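Long-range contacts in aminopeptidase (Aneurinibacillus sp. AM-1, PDB 5IB9), which probably acts as a zinc-dependent aminopeptidase of the M28 family, removing residues from the N-terminus of peptides: residues A[306-311]-A[382-387]; A[310-315]-A[362-367]. All coordinates share one frame; numbering follows the deposited sequence.

Interaction 1: residues A[306-311]-A[382-387]. With ZN (zinc ion), chain F; ZN (zinc ion), chain E; ZN (zinc ion), chain D.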
ATOM      1  N   LYS A 306     -33.967   0.383  12.752  1.00 16.58           N
ATOM      2  CA  LYS A 306     -35.066   0.233  13.746  1.00 17.72           C
ATOM      3  C   LYS A 306     -34.927  -1.160  14.403  1.00 19.87           C
ATOM      4  O   LYS A 306     -35.428  -1.402  15.531  1.00 22.57           O
ATOM      5  CB  LYS A 306     -36.409   0.381  13.008  1.00 17.52           C
ATOM      6  CG  LYS A 306     -36.795  -0.806  12.208  1.00 23.87           C
ATOM      7  CD  LYS A 306     -38.147  -0.504  11.409  1.00 26.47           C
ATOM      8  CE  LYS A 306     -38.781  -1.892  10.973  1.00 30.46           C
ATOM      9  NZ  LYS A 306     -38.983  -2.922  12.124  1.00 34.93           N
ATOM     10  N   ASP A 307     -34.318  -2.123  13.744  1.00 19.92           N
ATOM     11  CA  ASP A 307     -34.233  -3.467  14.243  1.00 21.11           C
ATOM     12  C   ASP A 307     -32.934  -3.896  14.933  1.00 20.87           C
ATOM     13  O   ASP A 307     -32.657  -5.093  15.108  1.00 22.78           O
ATOM     14  CB  ASP A 307     -34.481  -4.375  13.040  1.00 18.44           C
ATOM     15  CG  ASP A 307     -35.911  -4.316  12.530  1.00 25.98           C
ATOM     16  OD1 ASP A 307     -36.874  -3.984  13.304  1.00 24.82           O
ATOM     17  OD2 ASP A 307     -36.069  -4.609  11.329  1.00 26.46           O
ATOM     18  N   ALA A 308     -32.061  -2.918  15.232  1.00 17.88           N
ATOM     19  CA  ALA A 308     -30.858  -3.185  15.996  1.00 17.16           C
ATOM     20  C   ALA A 308     -31.077  -2.677  17.374  1.00 18.70           C
ATOM     21  O   ALA A 308     -32.042  -1.956  17.644  1.00 20.19           O
ATOM     22  CB  ALA A 308     -29.684  -2.353  15.347  1.00 16.95           C
ATOM     23  N   GLY A 309     -30.075  -2.937  18.211  1.00 19.76           N
ATOM     24  CA  GLY A 309     -30.155  -2.476  19.569  1.00 21.04           C
ATOM     25  C   GLY A 309     -29.667  -1.107  19.947  1.00 19.47           C
ATOM     26  O   GLY A 309     -29.866  -0.152  19.171  1.00 21.44           O
ATOM     27  N   ASP A 310     -29.161  -0.990  21.181  1.00 18.92           N
ATOM     28  CA  ASP A 310     -28.853   0.349  21.686  1.00 19.19           C
ATOM     29  C   ASP A 310     -27.449   0.723  21.124  1.00 15.72           C
ATOM     30  O   ASP A 310     -26.667  -0.127  20.798  1.00 15.27           O
ATOM     31  CB  ASP A 310     -28.700   0.389  23.218  1.00 21.30           C
ATOM     32  CG  ASP A 310     -29.960  -0.099  23.976  1.00 29.79           C
ATOM     33  OD1 ASP A 310     -29.785  -0.759  25.044  1.00 37.42           O
ATOM     34  OD2 ASP A 310     -31.070   0.206  23.507  1.00 29.33           O
ATOM     35  N   LEU A 311     -27.187   2.005  21.131  1.00 13.37           N
ATOM     36  CA  LEU A 311     -25.849   2.496  20.690  1.00 13.60           C
ATOM     37  C   LEU A 311     -24.730   1.962  21.618  1.00 11.79           C
ATOM     38  O   LEU A 311     -24.909   1.963  22.862  1.00 13.78           O
ATOM     39  CB  LEU A 311     -25.933   4.046  20.685  1.00 13.70           C
ATOM     40  CG  LEU A 311     -24.792   4.756  19.959  1.00 11.47           C
ATOM     41  CD1 LEU A 311     -24.724   4.366  18.546  1.00 12.28           C
ATOM     42  CD2 LEU A 311     -24.989   6.255  20.244  1.00 14.97           C
ATOM     43  N   LYS A 382     -35.389   7.354  11.517  1.00 15.63           N
ATOM     44  CA  LYS A 382     -34.945   8.723  11.588  1.00 15.06           C
ATOM     45  C   LYS A 382     -34.557   9.131  13.012  1.00 14.29           C
ATOM     46  O   LYS A 382     -33.618   9.903  13.243  1.00 14.39           O
ATOM     47  CB  LYS A 382     -35.991   9.651  11.052  1.00 14.31           C
ATOM     48  CG  LYS A 382     -36.206   9.445   9.541  1.00 21.18           C
ATOM     49  CD  LYS A 382     -37.534  10.098   9.160  1.00 26.42           C
ATOM     50  CE  LYS A 382     -37.389  11.584   9.029  1.00 32.30           C
ATOM     51  NZ  LYS A 382     -38.588  12.066   8.109  1.00 35.04           N
ATOM     52  N   GLU A 383     -35.338   8.608  14.003  1.00 14.38           N
ATOM     53  CA  GLU A 383     -35.014   9.004  15.355  1.00 13.16           C
ATOM     54  C   GLU A 383     -33.623   8.526  15.798  1.00 15.60           C
ATOM     55  O   GLU A 383     -32.921   9.274  16.510  1.00 14.42           O
ATOM     56  CB  GLU A 383     -36.098   8.423  16.278  1.00 14.98           C
ATOM     57  CG  GLU A 383     -36.020   8.757  17.769  1.00 16.90           C
ATOM     58  CD  GLU A 383     -37.155   8.089  18.531  1.00 19.00           C
ATOM     59  OE1 GLU A 383     -38.239   8.673  18.315  1.00 15.55           O
ATOM     60  OE2 GLU A 383     -36.949   7.067  19.144  1.00 26.50           O
ATOM     61  N   LYS A 384     -33.281   7.311  15.404  1.00 13.94           N
ATOM     62  CA  LYS A 384     -31.952   6.718  15.716  1.00 13.54           C
ATOM     63  C   LYS A 384     -30.913   7.563  14.998  1.00 15.20           C
ATOM     64  O   LYS A 384     -29.875   7.885  15.594  1.00 13.56           O
ATOM     65  CB  LYS A 384     -31.837   5.253  15.378  1.00 13.18           C
ATOM     66  CG  LYS A 384     -32.737   4.429  16.333  1.00 19.87           C
ATOM     67  CD  LYS A 384     -32.486   2.973  16.071  1.00 22.83           C
ATOM     68  CE  LYS A 384     -31.645   2.304  17.073  1.00 25.77           C
ATOM     69  NZ  LYS A 384     -32.033   0.891  17.172  1.00 21.59           N
ATOM     70  N   LEU A 385     -31.075   7.827  13.704  1.00 12.33           N
ATOM     71  CA  LEU A 385     -30.085   8.600  12.979  1.00 12.59           C
ATOM     72  C   LEU A 385     -29.896   9.943  13.658  1.00 12.77           C
ATOM     73  O   LEU A 385     -28.752  10.414  13.847  1.00 11.83           O
ATOM     74  CB  LEU A 385     -30.583   8.912  11.539  1.00 12.36           C
ATOM     75  CG  LEU A 385     -30.624   7.722  10.608  1.00 13.10           C
ATOM     76  CD1 LEU A 385     -31.354   8.206   9.335  1.00 13.99           C
ATOM     77  CD2 LEU A 385     -29.266   7.131  10.225  1.00 12.70           C
ATOM     78  N   ASP A 386     -30.976  10.656  14.050  1.00 13.05           N
ATOM     79  CA  ASP A 386     -30.866  11.898  14.683  1.00 12.50           C
ATOM     80  C   ASP A 386     -30.111  11.779  16.036  1.00 10.84           C
ATOM     81  O   ASP A 386     -29.347  12.694  16.390  1.00 12.75           O
ATOM     82  CB  ASP A 386     -32.282  12.518  14.936  1.00 13.77           C
ATOM     83  CG  ASP A 386     -32.196  13.950  15.512  1.00 15.28           C
ATOM     84  OD1 ASP A 386     -31.905  14.922  14.785  1.00 14.66           O
ATOM     85  OD2 ASP A 386     -32.377  14.134  16.825  1.00 17.95           O
ATOM     86  N   ASN A 387     -30.381  10.702  16.806  1.00 11.39           N
ATOM     87  CA  ASN A 387     -29.760  10.595  18.096  1.00 11.99           C
ATOM     88  C   ASN A 387     -28.263  10.378  17.920  1.00 12.20           C
ATOM     89  O   ASN A 387     -27.495  10.946  18.693  1.00 10.85           O
ATOM     90  CB  ASN A 387     -30.364   9.361  18.770  1.00 14.96           C
ATOM     91  CG  ASN A 387     -29.740   9.117  20.174  1.00 14.97           C
ATOM     92  OD1 ASN A 387     -29.807  10.015  21.044  1.00 18.07           O
ATOM     93  ND2 ASN A 387     -29.105   8.043  20.336  1.00 12.06           N
TER
HETATM   94 ZN    ZN F1005     -39.720   7.621  19.043  1.00 18.45          ZN
HETATM   95 ZN    ZN E1004     -32.062  16.883  14.967  1.00 15.18          ZN
HETATM   96 ZN    ZN D1003     -31.965  15.421  17.998  1.00 16.35          ZN
HETATM   97  O   HOH W   1     -32.215  16.982  17.072  1.00 15.24           O
HETATM   98  O   HOH W   2     -33.539  15.050  19.336  1.00 16.40           O
HETATM   99  O   HOH W   3     -32.917  15.843  20.161  1.00 19.65           O
HETATM  100  O   HOH W   4     -34.097  16.715  14.656  1.00 16.06           O
HETATM  101  O   HOH W   5     -32.418  19.087  14.958  1.00 16.34           O

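Interaction 2: residues A[310-315]-A[362-367]. With BES (2-(3-amino-2-hydroxy-4-phenyl-butyrylamino)-4-methyl-pentanoic acid), chain H.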
ATOM      1  N   ASP A 310     -29.161  -0.990  21.181  1.00 18.92           N
ATOM      2  CA  ASP A 310     -28.853   0.349  21.686  1.00 19.19           C
ATOM      3  C   ASP A 310     -27.449   0.723  21.124  1.00 15.72           C
ATOM      4  O   ASP A 310     -26.667  -0.127  20.798  1.00 15.27           O
ATOM      5  CB  ASP A 310     -28.700   0.389  23.218  1.00 21.30           C
ATOM      6  CG  ASP A 310     -29.960  -0.099  23.976  1.00 29.79           C
ATOM      7  OD1 ASP A 310     -29.785  -0.759  25.044  1.00 37.42           O
ATOM      8  OD2 ASP A 310     -31.070   0.206  23.507  1.00 29.33           O
ATOM      9  N   LEU A 311     -27.187   2.005  21.131  1.00 13.37           N
ATOM     10  CA  LEU A 311     -25.849   2.496  20.690  1.00 13.60           C
ATOM     11  C   LEU A 311     -24.730   1.962  21.618  1.00 11.79           C
ATOM     12  O   LEU A 311     -24.909   1.963  22.862  1.00 13.78           O
ATOM     13  CB  LEU A 311     -25.933   4.046  20.685  1.00 13.70           C
ATOM     14  CG  LEU A 311     -24.792   4.756  19.959  1.00 11.47           C
ATOM     15  CD1 LEU A 311     -24.724   4.366  18.546  1.00 12.28           C
ATOM     16  CD2 LEU A 311     -24.989   6.255  20.244  1.00 14.97           C
ATOM     17  N   ILE A 312     -23.566   1.663  21.054  1.00 10.03           N
ATOM     18  CA  ILE A 312     -22.417   1.317  21.861  1.00 14.53           C
ATOM     19  C   ILE A 312     -21.201   1.908  21.168  1.00 12.86           C
ATOM     20  O   ILE A 312     -21.226   2.151  19.937  1.00 12.27           O
ATOM     21  CB  ILE A 312     -22.298  -0.220  22.025  1.00 13.85           C
ATOM     22  CG1 ILE A 312     -21.131  -0.618  22.977  1.00 16.35           C
ATOM     23  CG2 ILE A 312     -22.183  -0.872  20.697  1.00 16.80           C
ATOM     24  CD1 ILE A 312     -21.394  -2.012  23.569  1.00 18.31           C
ATOM     25  N   MET A 313     -20.129   2.074  21.927  1.00 12.12           N
ATOM     26  CA  MET A 313     -18.857   2.495  21.279  1.00 11.74           C
ATOM     27  C   MET A 313     -17.886   1.330  21.347  1.00 13.56           C
ATOM     28  O   MET A 313     -17.644   0.846  22.422  1.00 16.30           O
ATOM     29  CB  MET A 313     -18.254   3.597  22.089  1.00 11.37           C
ATOM     30  CG  MET A 313     -19.150   4.805  22.195  1.00 11.20           C
ATOM     31  SD  MET A 313     -18.522   6.187  23.182  1.00 13.28           S
ATOM     32  CE  MET A 313     -18.519   5.439  24.855  1.00 15.72           C
ATOM     33  N   TYR A 314     -17.253   0.937  20.237  1.00 10.91           N
ATOM     34  CA  TYR A 314     -16.310  -0.161  20.282  1.00 12.25           C
ATOM     35  C   TYR A 314     -14.902   0.342  19.999  1.00 12.10           C
ATOM     36  O   TYR A 314     -14.645   1.128  19.082  1.00 13.32           O
ATOM     37  CB  TYR A 314     -16.631  -1.172  19.204  1.00 13.67           C
ATOM     38  CG  TYR A 314     -17.776  -2.122  19.519  1.00 14.27           C
ATOM     39  CD1 TYR A 314     -17.853  -2.776  20.724  1.00 12.30           C
ATOM     40  CD2 TYR A 314     -18.772  -2.295  18.596  1.00 15.16           C
ATOM     41  CE1 TYR A 314     -18.970  -3.655  20.984  1.00 19.16           C
ATOM     42  CE2 TYR A 314     -19.917  -3.188  18.846  1.00 17.36           C
ATOM     43  CZ  TYR A 314     -19.933  -3.859  20.022  1.00 18.25           C
ATOM     44  OH  TYR A 314     -21.020  -4.690  20.328  1.00 20.10           O
ATOM     45  N   THR A 315     -13.929  -0.147  20.792  1.00 12.98           N
ATOM     46  CA  THR A 315     -12.569   0.148  20.544  1.00 11.54           C
ATOM     47  C   THR A 315     -11.807  -1.177  20.229  1.00 11.80           C
ATOM     48  O   THR A 315     -12.252  -2.277  20.670  1.00 12.81           O
ATOM     49  CB  THR A 315     -11.841   0.903  21.676  1.00 12.17           C
ATOM     50  OG1 THR A 315     -11.823  -0.007  22.798  1.00 13.51           O
ATOM     51  CG2 THR A 315     -12.645   2.154  22.057  1.00 14.49           C
ATOM     52  N   ILE A 362     -22.099   2.266  16.764  1.00 10.90           N
ATOM     53  CA  ILE A 362     -22.949   1.257  16.043  1.00 10.71           C
ATOM     54  C   ILE A 362     -24.036   0.861  17.007  1.00 12.05           C
ATOM     55  O   ILE A 362     -23.855   0.968  18.246  1.00 12.20           O
ATOM     56  CB  ILE A 362     -22.095   0.049  15.708  1.00 11.78           C
ATOM     57  CG1 ILE A 362     -22.932  -0.997  14.932  1.00 14.20           C
ATOM     58  CG2 ILE A 362     -21.351  -0.543  16.917  1.00 12.81           C
ATOM     59  CD1 ILE A 362     -21.998  -2.021  14.158  1.00 15.81           C
ATOM     60  N   HIS A 363     -25.207   0.499  16.426  1.00 12.10           N
ATOM     61  CA  HIS A 363     -26.266  -0.044  17.301  1.00 12.52           C
ATOM     62  C   HIS A 363     -26.069  -1.572  17.379  1.00 12.71           C
ATOM     63  O   HIS A 363     -25.995  -2.230  16.384  1.00 14.66           O
ATOM     64  CB  HIS A 363     -27.617   0.262  16.783  1.00 10.84           C
ATOM     65  CG  HIS A 363     -27.926   1.723  16.720  1.00 12.23           C
ATOM     66  ND1 HIS A 363     -28.256   2.511  17.794  1.00 16.11           N
ATOM     67  CD2 HIS A 363     -27.944   2.540  15.635  1.00  9.48           C
ATOM     68  CE1 HIS A 363     -28.442   3.773  17.387  1.00  9.27           C
ATOM     69  NE2 HIS A 363     -28.276   3.789  16.074  1.00 15.98           N
ATOM     70  N   ALA A 364     -25.998  -2.071  18.633  1.00 14.53           N
ATOM     71  CA  ALA A 364     -25.665  -3.499  18.869  1.00 18.26           C
ATOM     72  C   ALA A 364     -26.596  -4.028  19.970  1.00 19.22           C
ATOM     73  O   ALA A 364     -27.039  -3.316  20.844  1.00 20.71           O
ATOM     74  CB  ALA A 364     -24.196  -3.638  19.302  1.00 19.14           C
ATOM     75  N   PRO A 365     -26.995  -5.306  19.837  1.00 23.07           N
ATOM     76  CA  PRO A 365     -26.701  -6.227  18.751  1.00 22.07           C
ATOM     77  C   PRO A 365     -27.337  -5.741  17.416  1.00 19.91           C
ATOM     78  O   PRO A 365     -28.421  -5.079  17.382  1.00 21.50           O
ATOM     79  CB  PRO A 365     -27.327  -7.572  19.252  1.00 25.12           C
ATOM     80  CG  PRO A 365     -28.398  -7.112  20.162  1.00 24.84           C
ATOM     81  CD  PRO A 365     -27.853  -5.900  20.880  1.00 24.05           C
ATOM     82  N   VAL A 366     -26.656  -6.112  16.354  1.00 21.84           N
ATOM     83  CA  VAL A 366     -27.029  -5.648  15.032  1.00 21.99           C
ATOM     84  C   VAL A 366     -28.313  -6.352  14.566  1.00 21.19           C
ATOM     85  O   VAL A 366     -28.680  -7.449  15.037  1.00 24.10           O
ATOM     86  CB  VAL A 366     -25.948  -5.795  13.964  1.00 22.74           C
ATOM     87  CG1 VAL A 366     -24.598  -5.096  14.439  1.00 26.82           C
ATOM     88  CG2 VAL A 366     -25.684  -7.274  13.548  1.00 24.97           C
ATOM     89  N   GLU A 367     -28.981  -5.734  13.624  1.00 20.24           N
ATOM     90  CA  GLU A 367     -30.235  -6.260  13.046  1.00 18.66           C
ATOM     91  C   GLU A 367     -29.999  -7.556  12.259  1.00 19.64           C
ATOM     92  O   GLU A 367     -28.872  -7.916  11.872  1.00 19.43           O
ATOM     93  CB  GLU A 367     -30.754  -5.178  12.136  1.00 20.16           C
ATOM     94  CG  GLU A 367     -29.818  -5.001  10.913  1.00 20.86           C
ATOM     95  CD  GLU A 367     -28.906  -3.817  11.073  1.00 22.10           C
ATOM     96  OE1 GLU A 367     -28.455  -3.514  12.194  1.00 20.66           O
ATOM     97  OE2 GLU A 367     -28.717  -3.084  10.036  1.00 21.04           O
TER
HETATM   98  N2  BES H1007     -20.316  -2.862   9.764  1.00 29.66           N
HETATM   99  C1  BES H1007     -19.527  -4.076   9.557  1.00 27.97           C
HETATM  100  C6  BES H1007     -18.818  -4.412  10.867  1.00 33.25           C
HETATM  101  C7  BES H1007     -19.657  -4.907  12.041  1.00 35.98           C
HETATM  102  C8  BES H1007     -20.760  -5.783  11.885  1.00 34.28           C
HETATM  103  C12 BES H1007     -19.277  -4.493  13.337  1.00 37.64           C
HETATM  104  C9  BES H1007     -21.462  -6.227  13.025  1.00 36.77           C
HETATM  105  C11 BES H1007     -19.990  -4.937  14.485  1.00 37.15           C
HETATM  106  C10 BES H1007     -21.085  -5.799  14.314  1.00 38.14           C
HETATM  107  C2  BES H1007     -18.524  -3.862   8.417  1.00 30.12           C
HETATM  108  O2  BES H1007     -19.354  -3.253   7.430  1.00 16.18           O
HETATM  109  C3  BES H1007     -18.113  -5.227   7.985  1.00 31.36           C
HETATM  110  O3  BES H1007     -18.966  -5.947   7.477  1.00 33.29           O
HETATM  111  N1  BES H1007     -16.909  -5.599   8.253  1.00 31.73           N
HETATM  112  C4  BES H1007     -16.490  -6.964   7.920  1.00 32.45           C
HETATM  113  C13 BES H1007     -15.041  -7.006   8.374  1.00 32.18           C
HETATM  114  C14 BES H1007     -14.114  -6.043   7.625  1.00 36.21           C
HETATM  115  C15 BES H1007     -12.725  -6.367   8.160  1.00 33.67           C
HETATM  116  C16 BES H1007     -14.194  -6.124   6.099  1.00 31.23           C
HETATM  117  C5  BES H1007     -17.185  -8.033   8.754  1.00 38.43           C
HETATM  118  O1  BES H1007     -17.162  -9.231   8.346  1.00 42.14           O
HETATM  119  O4  BES H1007     -17.759  -7.770   9.826  1.00 34.51           O

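Interaction 1: residues A[306-311]-A[382-387]
Lys384 reaches from the first turn of helix 382-400 to the backbone of the loop that leads into strand 310-315. Its CG lies anti to the carbonyl carbon (chi1 -69°), and the chain then bends at chi3, 103°, which turns CE toward Gly309 O. The ammonium ends among carbonyl oxygens: NZ donates to Gly309 O at 3.1 Å, tilted 22° from the carbonyl plane, and lies 2.9 Å from Ala308 O. A further hydrogen bond runs from NZ to Ser305 O, so the positive charge sits against several main-chain oxygens of the loop, which would probably be polarised by it.

One helical turn on, Asn387 faces the start of the strand, but loosely: its ND2 stands 4.5 Å from Leu311 CD2, while OD1 is hydrogen-bonded to Ser335 OG. Lys306 leads its amino group away from the helix and pairs with its sequence neighbour, NZ to Asp307 OD1 at 2.6 Å.

On other sides of the same helix the carboxylates take metal. Glu383 OE1 binds one zinc ion at 2.0 Å. Asp386 bridges two more: Thr13 OG1 joins OD1 on one, Asp390 OD2 joins OD2 on the other, and one water bridges the pair. The arrangement is a helix-to-loop contact at the surface of the M28 peptidase domain, with zinc sites separate from the pair in the inhibitor pocket.

Interaction 2: residues A[310-315]-A[362-367]
Ile312 and Ile362 face each other as an antiparallel hydrogen-bonded pair, and the close packing of the contact gathers round them. Ile312 N donates to Ile362 O at 2.9 Å, nearly along the C=O axis, and a longer bond returns from Ile362 N to Ile312 O. On the side of the sheet that carries both isoleucines, Ile312 CG2 lies 3.9 Å from Ile362 CG2 and also meets Ala364 CB. Tyr314 closes this cluster: its CD2 comes within 3.5 Å of Ile362 CG2, its OH reaches Ala364 CB, and Ile312 CG2 lies over one ring face, offset toward the rim.

Strands 310-315 and 358-364 are antiparallel neighbours in the sheet of the M28 peptidase domain; 358-364 also pairs in parallel with 294-300, and 310-315 with 340-342. Their short segments make an angle of 117°, well short of straight antiparallel. Ile362 looks into the pocket of the bound inhibitor, bestatin: CG1 is anti to the backbone N (chi1 -179°) and chi2 of 161° carries CD1 on, 3.6 Å from C11 of the inhibitor's phenyl ring, which Val366 CG1 meets too. An alanine in place of Ile362 removes CG1, CG2 and CD1 and would probably leave the Tyr314 ring, Ile312 CG2 and the phenyl ring each without the methyl it packs against here.

Across the sheet, Leu311 CD1 makes a CH-pi contact over one face of the His363 ring, 4.2 Å from its centroid, with Val388 of helix 382-400 against both side chains. Packing thins toward Asp310, at the solvent side, whose side chain comes nearest with CB, 4.7 Å from Ala364 O. Here Ala364 N still donates to Asp310 O at 3.0 Å, from above the carbonyl plane, before the chain turns through the cis peptide preceding Pro365.

Interactions 1 and 2 share Asp310 and Leu311, and their centres lie 10 Å apart. His363 stands at the join: its ND1 is 3.5 Å from Lys384 CE, and its CB packs 3.3 Å from Gly309 O, one of the acceptors of the Lys384 ammonium. The loop of interaction 1 also follows the loop beyond strand 358-364, with a probable hydrogen bond from Gly309 N to Pro365 O at 2.8 Å. Interaction 2 touches the inhibitor directly, whereas the Ala308 side chain of interaction 1 stays about 9 Å from it. Ile362 lies about 5 Å, side chain to side chain, from the zinc ligand Asp301.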